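Local coordinates for xylosidase (Xanthomonas axonopodis pv. citri, PDB 6XN2), which probably hydrolyses xylosidic linkages in xylo-oligosaccharides, as expected of a family 43 glycoside hydrolase that binds xylotriose, at residues A[39-44]-A[336-341]; A[83-88]-A[101-106]; A[126-131]-A[148-153]; A[172-177]-A[259-264]; A[297-302]-A[320-325]. One frame throughout, in Å; residues are numbered along the deposited sequence.

Interaction 1. Residues A[39-44]-A[336-341]; sequences SAPLVT and SIKMAP
Ser-39 OG donates to Met-339 O at 2.8 Å, reaching the carbonyl from well above its plane, 51° out of it. A chi1 of -49° sets the hydroxyl beside its own backbone N, from where it can reach that oxygen. Ser-39 CB rests 3.7 Å from Lys-338 CB. Three residues on, Leu-42 N gives a nearly straight bond (171°) to Ile-337 O at 3.0 Å. Between these two points the loop bows over Lys-338, whose extended chain runs beneath it and ends in a weak bond from NZ to Ser-39 O. A water accepts from both Ser-39 N and Lys-338 NZ, tying the same two residues together a second time. The two methyls of Leu-42 divide the apolar work: CD1 meets Ile-337 CD1 at 3.8 Å, and CD2 meets Met-339 SD at 3.7 Å, each pair of side chains crossing at about a right angle.

Further out, strand 317-324 positions the polar ends, since Tyr-322 OH bonds to Ser-39 OG and Asp-324 forms a salt bridge with Lys-338 NZ. The loop preceding strand 47-56 is thus clipped to strand 336-342 by single bonds rather than strand pairing, and the ammonium of Lys-338, a residue buried overall, probably has its charge balanced mainly by Asp-324.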
# COMPACT_ATOMS: atom_id res chain seq x y z
N SER A 39 -7.99 9.56 -14.53
CA SER A 39 -8.95 9.05 -13.61
C SER A 39 -9.55 10.15 -12.83
O SER A 39 -8.94 11.10 -12.52
CB SER A 39 -8.36 8.07 -12.62
OG SER A 39 -7.58 7.10 -13.19
N ALA A 40 -10.81 9.99 -12.52
CA ALA A 40 -11.48 10.89 -11.65
C ALA A 40 -11.51 10.25 -10.29
O ALA A 40 -11.44 9.07 -10.16
CB ALA A 40 -12.89 11.10 -12.13
N PRO A 41 -11.58 11.05 -9.25
CA PRO A 41 -11.68 10.55 -7.91
C PRO A 41 -12.87 9.60 -7.78
O PRO A 41 -13.95 9.93 -8.15
CB PRO A 41 -11.95 11.78 -7.11
CG PRO A 41 -11.54 12.91 -7.94
CD PRO A 41 -11.71 12.50 -9.32
N LEU A 42 -12.64 8.41 -7.26
CA LEU A 42 -13.70 7.45 -7.13
C LEU A 42 -14.72 7.91 -6.15
O LEU A 42 -15.85 7.54 -6.20
CB LEU A 42 -13.14 6.12 -6.65
CG LEU A 42 -12.29 5.43 -7.67
CD1 LEU A 42 -11.59 4.25 -7.07
CD2 LEU A 42 -13.14 5.01 -8.84
N VAL A 43 -14.31 8.75 -5.21
CA VAL A 43 -15.22 9.36 -4.26
C VAL A 43 -14.77 10.76 -3.97
O VAL A 43 -13.62 11.05 -4.03
CB VAL A 43 -15.35 8.64 -2.94
CG1 VAL A 43 -16.23 7.43 -3.02
CG2 VAL A 43 -14.02 8.32 -2.35
N THR A 44 -15.70 11.63 -3.66
CA THR A 44 -15.36 13.00 -3.38
C THR A 44 -15.94 13.53 -2.14
O THR A 44 -15.65 14.62 -1.80
CB THR A 44 -15.83 13.97 -4.46
OG1 THR A 44 -17.23 13.84 -4.62
CG2 THR A 44 -15.18 13.70 -5.72
N SER A 336 -7.32 11.73 -2.75
CA SER A 336 -8.48 11.00 -3.23
C SER A 336 -8.00 9.80 -4.03
O SER A 336 -7.07 9.92 -4.83
CB SER A 336 -9.39 11.88 -4.10
OG SER A 336 -8.87 11.96 -5.41
N ILE A 337 -8.63 8.64 -3.83
CA ILE A 337 -8.19 7.46 -4.56
C ILE A 337 -8.79 7.40 -5.96
O ILE A 337 -9.83 8.00 -6.25
CB ILE A 337 -8.52 6.16 -3.80
CG1 ILE A 337 -10.03 5.92 -3.76
CG2 ILE A 337 -7.86 6.19 -2.41
CD1 ILE A 337 -10.40 4.48 -3.43
N LYS A 338 -8.09 6.69 -6.84
CA LYS A 338 -8.43 6.61 -8.25
C LYS A 338 -8.17 5.19 -8.74
O LYS A 338 -7.48 4.41 -8.08
CB LYS A 338 -7.60 7.60 -9.06
CG LYS A 338 -7.81 9.06 -8.69
CD LYS A 338 -6.92 9.96 -9.55
CE LYS A 338 -7.49 11.37 -9.64
NZ LYS A 338 -6.68 12.20 -10.57
N MET A 339 -8.66 4.85 -9.91
CA MET A 339 -8.36 3.56 -10.52
C MET A 339 -8.14 3.71 -12.00
O MET A 339 -8.64 4.61 -12.58
CB MET A 339 -9.44 2.53 -10.27
CG MET A 339 -10.73 2.79 -10.98
SD MET A 339 -12.07 1.77 -10.37
CE MET A 339 -11.48 0.19 -10.83
N ALA A 340 -7.39 2.80 -12.58
CA ALA A 340 -7.09 2.76 -13.99
C ALA A 340 -6.80 1.35 -14.48
O ALA A 340 -6.27 0.56 -13.78
CB ALA A 340 -5.91 3.65 -14.29
N PRO A 341 -7.19 1.05 -15.74
CA PRO A 341 -6.93 -0.30 -16.25
C PRO A 341 -5.45 -0.59 -16.41
O PRO A 341 -4.75 0.21 -16.94
CB PRO A 341 -7.61 -0.29 -17.59
CG PRO A 341 -7.75 1.14 -17.94
CD PRO A 341 -7.91 1.88 -16.70
O HOH W 1 -5.44 10.49 -12.79
O HOH W 2 -10.91 6.65 -10.55

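Interaction 2. Residues A[83-88]-A[101-106]; sequences MADYHV and LGQVLH
Tyr-86 O accepts from Val-104 N at 2.7 Å with an N-H...O angle of 172°, and Gln-103 CA adds a C-H contact to the same oxygen. Tyr-86 N returns a bond to Leu-105 O at 3.0 Å. Because Asp-85 pairs with His-106 but His-87 with Gln-103, the register slips by one residue here, consistent with a beta bulge at Val-104 and Leu-105. Toward the far end Leu-101 N closes on Val-88 O.

Two imidazoles pack flat against chain from the other strand. Gln-103 N lies over one face of the His-87 ring, offset toward the rim, and Gln-103 CB makes a CH-pi contact 4.2 Å from the centroid. ND1 of that ring is fixed by Asp-100, while a water joins NE2 (3.0 Å) to Gln-103 OE1. The His-106 ring carries Ala-84 O 3.7 Å above its centre. With CG opposite the backbone N (chi1 -167°), Gln-103 extends toward Asp-85; their side chains cross at about a right angle, carboxylate and amide planes 35° apart. Asp-85 OD1 is hydrogen-bonded to His-66.

Leu-105 CD2 touches the edge of the Tyr-86 ring at CD2 (4.1 Å), and Val-88 CG2 meets Val-104 CG2 at 3.7 Å. This is the beta hairpin that completes a four-stranded antiparallel blade of the family 43 five-bladed propeller; just ahead of it, Met-83 touches the bound xylopyranose.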
# COMPACT_ATOMS: atom_id res chain seq x y z
N MET A 83 -4.86 10.74 10.46
CA MET A 83 -6.04 9.93 10.27
C MET A 83 -6.43 9.15 11.52
O MET A 83 -5.59 8.77 12.28
CB MET A 83 -5.83 9.08 9.05
CG MET A 83 -5.39 9.92 7.89
SD MET A 83 -3.65 9.96 7.60
CE MET A 83 -3.55 8.53 6.58
N ALA A 84 -7.72 8.93 11.71
CA ALA A 84 -8.19 8.28 12.94
C ALA A 84 -9.12 7.10 12.68
O ALA A 84 -9.49 6.40 13.62
CB ALA A 84 -8.88 9.29 13.84
N ASP A 85 -9.52 6.92 11.44
CA ASP A 85 -10.57 5.91 11.17
C ASP A 85 -10.47 5.35 9.76
O ASP A 85 -9.75 5.90 8.96
CB ASP A 85 -11.94 6.55 11.36
CG ASP A 85 -12.30 7.51 10.26
OD1 ASP A 85 -12.85 7.07 9.30
OD2 ASP A 85 -11.99 8.68 10.38
N TYR A 86 -11.22 4.29 9.50
CA TYR A 86 -11.24 3.68 8.22
C TYR A 86 -12.64 3.45 7.72
O TYR A 86 -13.51 3.11 8.45
CB TYR A 86 -10.55 2.32 8.25
CG TYR A 86 -9.09 2.36 8.59
CD1 TYR A 86 -8.22 3.07 7.83
CD2 TYR A 86 -8.61 1.68 9.65
CE1 TYR A 86 -6.91 3.12 8.14
CE2 TYR A 86 -7.29 1.72 9.96
CZ TYR A 86 -6.44 2.45 9.20
OH TYR A 86 -5.13 2.52 9.52
N HIS A 87 -12.80 3.69 6.43
CA HIS A 87 -14.07 3.34 5.76
C HIS A 87 -13.80 2.17 4.83
O HIS A 87 -12.67 1.86 4.57
CB HIS A 87 -14.59 4.50 4.92
CG HIS A 87 -15.20 5.59 5.71
ND1 HIS A 87 -16.45 6.05 5.46
CD2 HIS A 87 -14.73 6.32 6.72
CE1 HIS A 87 -16.72 7.01 6.29
NE2 HIS A 87 -15.70 7.19 7.06
N VAL A 88 -14.87 1.55 4.37
CA VAL A 88 -14.75 0.52 3.36
C VAL A 88 -15.56 0.94 2.14
O VAL A 88 -16.64 1.36 2.28
CB VAL A 88 -15.18 -0.85 3.86
CG1 VAL A 88 -15.08 -1.87 2.77
CG2 VAL A 88 -14.31 -1.27 5.00
N LEU A 101 -19.38 2.39 2.31
CA LEU A 101 -20.06 1.49 3.24
C LEU A 101 -19.93 1.98 4.68
O LEU A 101 -20.38 1.32 5.62
CB LEU A 101 -19.52 0.07 3.11
CG LEU A 101 -19.79 -0.56 1.74
CD1 LEU A 101 -19.33 -2.01 1.68
CD2 LEU A 101 -21.26 -0.45 1.40
N GLY A 102 -19.35 3.14 4.87
CA GLY A 102 -19.23 3.72 6.18
C GLY A 102 -17.98 3.48 6.97
O GLY A 102 -17.13 2.80 6.55
N GLN A 103 -17.92 4.08 8.15
CA GLN A 103 -16.75 3.93 9.03
C GLN A 103 -16.77 2.55 9.66
O GLN A 103 -17.81 2.15 10.15
CB GLN A 103 -16.74 5.00 10.10
CG GLN A 103 -15.42 5.08 10.82
CD GLN A 103 -15.53 6.08 11.93
OE1 GLN A 103 -15.44 7.27 11.71
NE2 GLN A 103 -15.74 5.58 13.13
N VAL A 104 -15.64 1.87 9.65
CA VAL A 104 -15.60 0.53 10.19
C VAL A 104 -14.66 0.28 11.35
O VAL A 104 -14.71 -0.75 11.92
CB VAL A 104 -15.32 -0.52 9.11
CG1 VAL A 104 -16.31 -0.42 8.00
CG2 VAL A 104 -13.93 -0.41 8.57
N LEU A 105 -13.84 1.26 11.65
CA LEU A 105 -12.89 1.17 12.73
C LEU A 105 -12.39 2.55 13.05
O LEU A 105 -12.11 3.31 12.17
CB LEU A 105 -11.70 0.28 12.37
CG LEU A 105 -10.63 0.09 13.43
CD1 LEU A 105 -11.19 -0.51 14.69
CD2 LEU A 105 -9.45 -0.70 12.94
N HIS A 106 -12.30 2.83 14.34
CA HIS A 106 -11.80 4.13 14.82
C HIS A 106 -10.67 3.84 15.81
O HIS A 106 -10.77 2.87 16.50
CB HIS A 106 -12.92 4.97 15.44
CG HIS A 106 -12.56 6.39 15.65
ND1 HIS A 106 -11.83 6.82 16.71
CD2 HIS A 106 -12.84 7.50 14.95
CE1 HIS A 106 -11.64 8.11 16.63
NE2 HIS A 106 -12.26 8.54 15.57
O HOH W 3 -16.17 9.14 9.35

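Interaction 3. Residues A[126-131]-A[148-153]; sequences NGKTYL and VGDRPE
Lys-128 and Asp-150 supply the charged part of this contact: NZ donates to OD1 at 2.6 Å in a salt bridge that uses the syn lone pair. The lysine reaches it by folding at chi2 (-74°), which brings the chain alongside the aspartate, the two pointing the same way. A water 2.6 Å from Asp-150 OD1 also lies within reach of Gly-127 O. Within the second segment Arg-151 NH1 pairs with Glu-153 OE2 at 3.0 Å.

Backbone bonding is confined to one antiparallel hydrogen-bonded pair. Thr-129 N donates to Gly-149 O at 3.0 Å, and Gly-149 N answers to Thr-129 O over an equal distance. After Gly-149 the chain departs from the strand.

Packing takes over on both faces. Tyr-130 and Val-148 lie side by side, CE2 of the ring 3.7 Å from Val-148 CG1, and both valine methyls touch the CD2-CE2 side. On the other face Thr-129 OG1 sits 3.4 Å from Arg-151 C, a carbon, and close to Pro-152 N, which has no hydrogen to share, so the meeting is van der Waals in character. Gln-124 is the hydrogen-bond partner of OG1.

Strand 128-136 is flanked by 121-125 and 142-149, and 157-158 closes this four-stranded blade. Met-226 and Ile-227 meet Tyr-130, whereas Pro-152, which still touches Thr-129, packs on Tyr-61 of strand 59-67, in the preceding blade.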
# COMPACT_ATOMS: atom_id res chain seq x y z
N ASN A 126 -11.50 -18.35 6.59
CA ASN A 126 -12.48 -19.01 7.44
C ASN A 126 -13.75 -18.22 7.63
O ASN A 126 -14.31 -18.25 8.66
CB ASN A 126 -11.86 -19.35 8.79
CG ASN A 126 -10.59 -20.14 8.67
OD1 ASN A 126 -9.51 -19.65 8.91
ND2 ASN A 126 -10.72 -21.38 8.31
N GLY A 127 -14.20 -17.53 6.60
CA GLY A 127 -15.42 -16.74 6.67
C GLY A 127 -15.27 -15.41 7.39
O GLY A 127 -16.22 -14.64 7.49
N LYS A 128 -14.06 -15.15 7.88
CA LYS A 128 -13.77 -13.91 8.57
C LYS A 128 -13.07 -12.95 7.62
O LYS A 128 -12.43 -13.39 6.67
CB LYS A 128 -12.88 -14.16 9.79
CG LYS A 128 -13.43 -15.20 10.77
CD LYS A 128 -14.58 -14.63 11.57
CE LYS A 128 -15.22 -15.72 12.42
NZ LYS A 128 -16.30 -15.17 13.31
N THR A 129 -13.14 -11.68 7.90
CA THR A 129 -12.41 -10.67 7.17
C THR A 129 -11.53 -9.98 8.19
O THR A 129 -11.96 -9.65 9.25
CB THR A 129 -13.30 -9.62 6.50
OG1 THR A 129 -14.23 -10.26 5.64
CG2 THR A 129 -12.49 -8.66 5.68
N TYR A 130 -10.28 -9.79 7.85
CA TYR A 130 -9.34 -9.16 8.73
C TYR A 130 -8.87 -7.84 8.18
O TYR A 130 -8.54 -7.78 7.07
CB TYR A 130 -8.15 -10.08 8.97
CG TYR A 130 -8.53 -11.41 9.53
CD1 TYR A 130 -8.88 -12.43 8.72
CD2 TYR A 130 -8.56 -11.62 10.86
CE1 TYR A 130 -9.24 -13.65 9.23
CE2 TYR A 130 -8.92 -12.84 11.38
CZ TYR A 130 -9.27 -13.84 10.55
OH TYR A 130 -9.63 -15.03 11.04
N LEU A 131 -8.88 -6.80 8.99
CA LEU A 131 -8.41 -5.50 8.58
C LEU A 131 -7.07 -5.23 9.21
O LEU A 131 -6.97 -5.13 10.37
CB LEU A 131 -9.41 -4.41 8.96
CG LEU A 131 -9.13 -2.97 8.52
CD1 LEU A 131 -9.01 -2.88 7.03
CD2 LEU A 131 -10.21 -2.04 8.96
N VAL A 148 -10.96 -7.77 13.40
CA VAL A 148 -11.69 -8.90 12.83
C VAL A 148 -13.18 -8.61 12.66
O VAL A 148 -13.80 -7.97 13.51
CB VAL A 148 -11.50 -10.16 13.70
CG1 VAL A 148 -11.93 -11.41 12.94
CG2 VAL A 148 -10.04 -10.28 14.14
N GLY A 149 -13.74 -9.10 11.58
CA GLY A 149 -15.13 -8.96 11.26
C GLY A 149 -15.68 -10.20 10.60
O GLY A 149 -14.96 -11.05 10.19
N ASP A 150 -17.00 -10.27 10.51
CA ASP A 150 -17.65 -11.39 9.91
C ASP A 150 -18.11 -11.10 8.49
O ASP A 150 -18.66 -11.94 7.84
CB ASP A 150 -18.82 -11.84 10.77
CG ASP A 150 -18.37 -12.57 11.99
OD1 ASP A 150 -17.62 -13.50 11.87
OD2 ASP A 150 -18.79 -12.19 13.05
N ARG A 151 -17.88 -9.88 8.04
CA ARG A 151 -18.22 -9.42 6.73
C ARG A 151 -17.12 -8.50 6.28
O ARG A 151 -16.52 -7.85 7.06
CB ARG A 151 -19.53 -8.63 6.75
CG ARG A 151 -20.76 -9.42 7.06
CD ARG A 151 -22.02 -8.56 7.03
NE ARG A 151 -22.10 -7.61 8.14
CZ ARG A 151 -22.60 -6.38 8.06
NH1 ARG A 151 -23.07 -5.93 6.92
NH2 ARG A 151 -22.62 -5.60 9.12
N PRO A 152 -16.93 -8.40 4.97
CA PRO A 152 -15.94 -7.51 4.33
C PRO A 152 -16.17 -6.03 4.60
O PRO A 152 -15.24 -5.30 4.64
CB PRO A 152 -16.08 -7.81 2.87
CG PRO A 152 -17.30 -8.60 2.73
CD PRO A 152 -17.51 -9.31 4.00
N GLU A 153 -17.40 -5.62 4.86
CA GLU A 153 -17.69 -4.25 5.20
C GLU A 153 -17.65 -4.04 6.69
O GLU A 153 -17.91 -3.00 7.17
CB GLU A 153 -19.05 -3.85 4.69
CG GLU A 153 -20.17 -4.65 5.26
CD GLU A 153 -20.62 -5.74 4.36
OE1 GLU A 153 -19.83 -6.54 3.87
OE2 GLU A 153 -21.81 -5.82 4.15
O HOH W 4 -18.89 -14.45 7.55
O HOH W 5 -18.13 -15.22 9.99

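Interaction 4. Residues A[172-177]-A[259-264]; sequences AVLADD and PWVHQH
Leu-174 and Val-261 point at each other from two strands that run nearly parallel, 9° apart, and their side chains cross obliquely. Leu-174 CD2 meets Val-261 CG1 at 3.8 Å, while its sister methyl CD1 lies 3.7 Å from Val-261 O. The leucine spans the gap because CG stands opposite the backbone N (chi1 165°), putting both methyls out in front of the strand. Two residues earlier along each chain, Ala-172 CB abuts Pro-259 O at 3.2 Å. Trp-260 leaves its strand away from the other segment, yet its CE3 comes within 4.3 Å of Ala-172 CB.

At the other end the Gln-263 amide meets two aspartates. It slides past Asp-177 in the opposite sense, carboxylate and amide planes 37° apart, and the Gln-263 side chain crosses that of Asp-176 at about a right angle. Asp-177 N donates to Gln-263 OE1 at 2.9 Å, in the amide plane and on a lone pair. A water donates to Ala-175 O (3.1 Å) and reaches OE1 as well. Asp-176 is held by Tyr-268 and by the backbone N of Asp-178.

The axes of the short segments come no closer than 6.8 Å, so side chains bridge what look like the inner strands of adjacent propeller blades, and the side chain of Trp-260 is about 5 Å from the bound calcium ion. Cohesion is therefore apolar in the middle, with directional bonding reserved for the Gln-263 end.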
# COMPACT_ATOMS: atom_id res chain seq x y z
N ALA A 172 0.59 -5.09 3.65
CA ALA A 172 -0.11 -5.67 2.50
C ALA A 172 -0.18 -7.18 2.71
O ALA A 172 0.85 -7.82 2.92
CB ALA A 172 0.60 -5.34 1.20
N VAL A 173 -1.38 -7.74 2.65
CA VAL A 173 -1.53 -9.17 2.88
C VAL A 173 -1.89 -9.89 1.59
O VAL A 173 -2.96 -9.67 1.01
CB VAL A 173 -2.58 -9.47 3.94
CG1 VAL A 173 -2.78 -10.97 4.06
CG2 VAL A 173 -2.16 -8.89 5.27
N LEU A 174 -0.98 -10.75 1.13
CA LEU A 174 -1.19 -11.50 -0.10
C LEU A 174 -1.87 -12.84 0.18
O LEU A 174 -1.35 -13.66 0.93
CB LEU A 174 0.14 -11.73 -0.81
CG LEU A 174 0.12 -12.81 -1.91
CD1 LEU A 174 -0.74 -12.36 -3.08
CD2 LEU A 174 1.53 -13.18 -2.35
N ALA A 175 -3.00 -13.03 -0.48
CA ALA A 175 -3.69 -14.33 -0.44
C ALA A 175 -3.09 -15.13 -1.57
O ALA A 175 -3.53 -14.98 -2.68
CB ALA A 175 -5.17 -14.14 -0.61
N ASP A 176 -2.13 -16.00 -1.27
CA ASP A 176 -1.43 -16.79 -2.28
C ASP A 176 -2.39 -17.82 -2.86
O ASP A 176 -3.32 -18.25 -2.18
CB ASP A 176 -0.19 -17.47 -1.68
CG ASP A 176 0.77 -17.99 -2.74
OD1 ASP A 176 0.34 -18.78 -3.62
OD2 ASP A 176 1.96 -17.62 -2.70
N ASP A 177 -2.18 -18.22 -4.09
CA ASP A 177 -3.00 -19.21 -4.75
C ASP A 177 -2.94 -20.55 -4.05
O ASP A 177 -3.86 -21.30 -4.17
CB ASP A 177 -2.55 -19.41 -6.17
CG ASP A 177 -3.04 -18.35 -7.09
OD1 ASP A 177 -4.02 -17.69 -6.77
OD2 ASP A 177 -2.45 -18.18 -8.15
N PRO A 259 4.44 -1.51 0.06
CA PRO A 259 4.58 -2.67 -0.79
C PRO A 259 3.26 -3.30 -1.15
O PRO A 259 2.33 -3.20 -0.46
CB PRO A 259 5.38 -3.64 0.07
CG PRO A 259 5.08 -3.26 1.43
CD PRO A 259 4.81 -1.80 1.44
N TRP A 260 3.22 -3.94 -2.29
CA TRP A 260 2.04 -4.68 -2.71
C TRP A 260 2.53 -5.84 -3.54
O TRP A 260 3.48 -5.69 -4.31
CB TRP A 260 1.07 -3.81 -3.51
CG TRP A 260 -0.19 -4.53 -3.97
CD1 TRP A 260 -0.35 -5.24 -5.13
CD2 TRP A 260 -1.44 -4.62 -3.27
NE1 TRP A 260 -1.63 -5.75 -5.20
CE2 TRP A 260 -2.32 -5.39 -4.07
CE3 TRP A 260 -1.91 -4.11 -2.05
CZ2 TRP A 260 -3.63 -5.67 -3.69
CZ3 TRP A 260 -3.22 -4.39 -1.67
CH2 TRP A 260 -4.06 -5.16 -2.49
N VAL A 261 1.91 -7.01 -3.38
CA VAL A 261 2.30 -8.16 -4.18
C VAL A 261 1.07 -8.77 -4.83
O VAL A 261 0.05 -8.97 -4.19
CB VAL A 261 3.04 -9.23 -3.33
CG1 VAL A 261 3.39 -10.45 -4.19
CG2 VAL A 261 4.31 -8.64 -2.73
N HIS A 262 1.17 -9.06 -6.13
CA HIS A 262 0.12 -9.81 -6.79
C HIS A 262 0.73 -10.94 -7.62
O HIS A 262 1.91 -10.90 -8.00
CB HIS A 262 -0.77 -8.89 -7.64
CG HIS A 262 -0.15 -8.45 -8.94
ND1 HIS A 262 0.60 -7.31 -9.06
CD2 HIS A 262 -0.22 -9.00 -10.18
CE1 HIS A 262 1.00 -7.17 -10.31
NE2 HIS A 262 0.51 -8.19 -11.01
N GLN A 263 -0.07 -11.94 -7.91
CA GLN A 263 0.35 -13.06 -8.69
C GLN A 263 -0.21 -13.00 -10.09
O GLN A 263 -1.35 -12.73 -10.28
CB GLN A 263 -0.09 -14.37 -8.05
CG GLN A 263 0.70 -14.79 -6.85
CD GLN A 263 0.28 -16.14 -6.31
OE1 GLN A 263 -0.67 -16.24 -5.63
NE2 GLN A 263 1.02 -17.15 -6.64
N HIS A 264 0.62 -13.31 -11.05
CA HIS A 264 0.23 -13.33 -12.42
C HIS A 264 1.20 -14.15 -13.20
O HIS A 264 2.38 -14.02 -13.01
CB HIS A 264 0.20 -11.93 -12.98
CG HIS A 264 -0.02 -11.89 -14.44
ND1 HIS A 264 -1.25 -12.13 -15.00
CD2 HIS A 264 0.83 -11.69 -15.46
CE1 HIS A 264 -1.15 -12.05 -16.31
NE2 HIS A 264 0.10 -11.78 -16.61
O HOH W 6 -2.53 -14.56 -5.57

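Interaction 5. Residues A[297-302]-A[320-325]; sequences VLLAPV and LFYHDS
Leu-299 reaches across to Leu-320 and Tyr-322, and its atoms can be followed outward in turn. CB and CG both lie 4.1 Å from Leu-320 CD2. At the fork the branches part: CD1 presses on that same Leu-320 CD2 at 3.7 Å, whereas CD2 turns to the base of the tyrosine, 3.8 Å from Tyr-322 CB and scarcely farther from its CG. With CG set opposite the backbone N (chi1 -178°) the leucine stands straight out from its strand, so it meets Leu-320 at a slant and Tyr-322 at about a right angle.

Leu-298 meets the other methyl of Leu-320, its CD2 being 3.6 Å from Leu-320 CD1 as the two side chains pass in opposite directions. A classic beta bulge, in which Leu-298 and Leu-299 both face Ile-280, is consistent with two consecutive leucines reaching one partner. Val-302 extends the row: CG1 approaches Tyr-322 CD2 at 4.0 Å, CG2 touches His-323 O at 3.6 Å, and CB lies against Asp-324 CB.

The polar ends of the strand residues are bonded to partners outside the two segments: those of Tyr-322 and Asp-324 go to Ser-39 and Lys-338, and His-323 NE2 bonds to Thr-306. No hydrogen bond joins the two segments; strands 292-299 and 317-324, of different blades, are held here by dispersion and by exclusion of water from a buried seam.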
# COMPACT_ATOMS: atom_id res chain seq x y z
N VAL A 297 9.09 1.16 -13.98
CA VAL A 297 8.13 2.05 -13.40
C VAL A 297 6.73 1.66 -13.82
O VAL A 297 6.46 1.49 -14.96
CB VAL A 297 8.38 3.49 -13.84
CG1 VAL A 297 7.35 4.42 -13.31
CG2 VAL A 297 9.75 3.96 -13.45
N LEU A 298 5.86 1.58 -12.85
CA LEU A 298 4.49 1.15 -13.07
C LEU A 298 3.54 2.35 -13.10
O LEU A 298 2.61 2.40 -13.90
CB LEU A 298 4.12 0.15 -11.97
CG LEU A 298 2.81 -0.61 -12.02
CD1 LEU A 298 3.07 -1.97 -11.41
CD2 LEU A 298 1.76 0.13 -11.23
N LEU A 299 3.83 3.32 -12.28
CA LEU A 299 3.07 4.53 -12.25
C LEU A 299 4.00 5.71 -12.24
O LEU A 299 4.81 5.82 -11.40
CB LEU A 299 2.14 4.59 -11.04
CG LEU A 299 1.20 5.79 -10.88
CD1 LEU A 299 0.18 5.90 -11.98
CD2 LEU A 299 0.50 5.79 -9.55
N ALA A 300 3.73 6.69 -13.07
CA ALA A 300 4.48 7.92 -13.07
C ALA A 300 4.02 8.82 -11.93
O ALA A 300 3.03 8.60 -11.31
CB ALA A 300 4.33 8.63 -14.38
N PRO A 301 4.77 9.88 -11.69
CA PRO A 301 4.43 10.74 -10.57
C PRO A 301 3.05 11.33 -10.54
O PRO A 301 2.57 11.75 -11.53
CB PRO A 301 5.49 11.83 -10.66
CG PRO A 301 6.63 11.19 -11.32
CD PRO A 301 6.05 10.25 -12.29
N VAL A 302 2.46 11.34 -9.37
CA VAL A 302 1.14 11.91 -9.17
C VAL A 302 1.24 13.27 -8.48
O VAL A 302 2.29 13.61 -7.93
CB VAL A 302 0.25 10.98 -8.32
CG1 VAL A 302 -0.05 9.68 -9.07
CG2 VAL A 302 0.93 10.69 -6.98
N LEU A 320 -5.05 -0.83 -11.64
CA LEU A 320 -4.19 -0.11 -10.72
C LEU A 320 -5.07 0.84 -9.91
O LEU A 320 -5.79 1.66 -10.48
CB LEU A 320 -3.10 0.68 -11.46
CG LEU A 320 -2.26 1.57 -10.54
CD1 LEU A 320 -1.38 0.71 -9.67
CD2 LEU A 320 -1.42 2.61 -11.30
N PHE A 321 -5.03 0.71 -8.59
CA PHE A 321 -5.68 1.67 -7.72
C PHE A 321 -4.60 2.56 -7.13
O PHE A 321 -3.57 2.07 -6.68
CB PHE A 321 -6.47 0.98 -6.61
CG PHE A 321 -7.67 0.25 -7.10
CD1 PHE A 321 -7.55 -0.97 -7.73
CD2 PHE A 321 -8.94 0.80 -6.95
CE1 PHE A 321 -8.67 -1.65 -8.19
CE2 PHE A 321 -10.06 0.13 -7.40
CZ PHE A 321 -9.92 -1.10 -8.03
N TYR A 322 -4.81 3.87 -7.16
CA TYR A 322 -3.78 4.78 -6.69
C TYR A 322 -4.46 6.01 -6.12
O TYR A 322 -5.69 6.02 -5.97
CB TYR A 322 -2.82 5.14 -7.82
CG TYR A 322 -3.45 5.84 -9.01
CD1 TYR A 322 -4.23 5.14 -9.93
CD2 TYR A 322 -3.25 7.21 -9.22
CE1 TYR A 322 -4.81 5.78 -11.01
CE2 TYR A 322 -3.83 7.86 -10.31
CZ TYR A 322 -4.61 7.14 -11.20
OH TYR A 322 -5.18 7.77 -12.28
N HIS A 323 -3.68 7.03 -5.79
CA HIS A 323 -4.28 8.28 -5.34
C HIS A 323 -3.49 9.50 -5.80
O HIS A 323 -2.33 9.39 -6.22
CB HIS A 323 -4.44 8.29 -3.80
CG HIS A 323 -3.15 8.41 -3.04
ND1 HIS A 323 -2.75 7.47 -2.11
CD2 HIS A 323 -2.20 9.37 -3.04
CE1 HIS A 323 -1.60 7.84 -1.59
NE2 HIS A 323 -1.23 8.98 -2.14
N ASP A 324 -4.11 10.67 -5.74
CA ASP A 324 -3.36 11.91 -5.87
C ASP A 324 -4.06 13.03 -5.10
O ASP A 324 -5.06 12.80 -4.42
CB ASP A 324 -3.14 12.29 -7.34
CG ASP A 324 -4.43 12.67 -8.09
OD1 ASP A 324 -5.45 13.07 -7.48
OD2 ASP A 324 -4.40 12.58 -9.33
N SER A 325 -3.52 14.23 -5.22
CA SER A 325 -4.01 15.35 -4.43
C SER A 325 -4.71 16.41 -5.27
O SER A 325 -4.78 17.57 -4.88
CB SER A 325 -2.85 15.98 -3.66
OG SER A 325 -2.35 15.10 -2.68

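Interactions 2 to 5 follow one another along the chain, and interaction 1 spans them all, joining residues 39-44 near the start to strand 336-342. That long closure brings the loop leading into the first blade against the last, consistent with helping to close the propeller ring. Interactions 1 and 5, centres about 10 Å apart, both reach the sheet of strands 310-314, 317-324 and 336-342. Interactions 2 and 3 are hairpin contacts in successive blades, about 14 Å between centres, and touch where Val-104 and Leu-101 pack on Glu-153. Interaction 4 has its centre about 18 Å from those of 3 and 5, which lie on opposite sides of the chain's centre. Together they combine pairing within blades with packing between them.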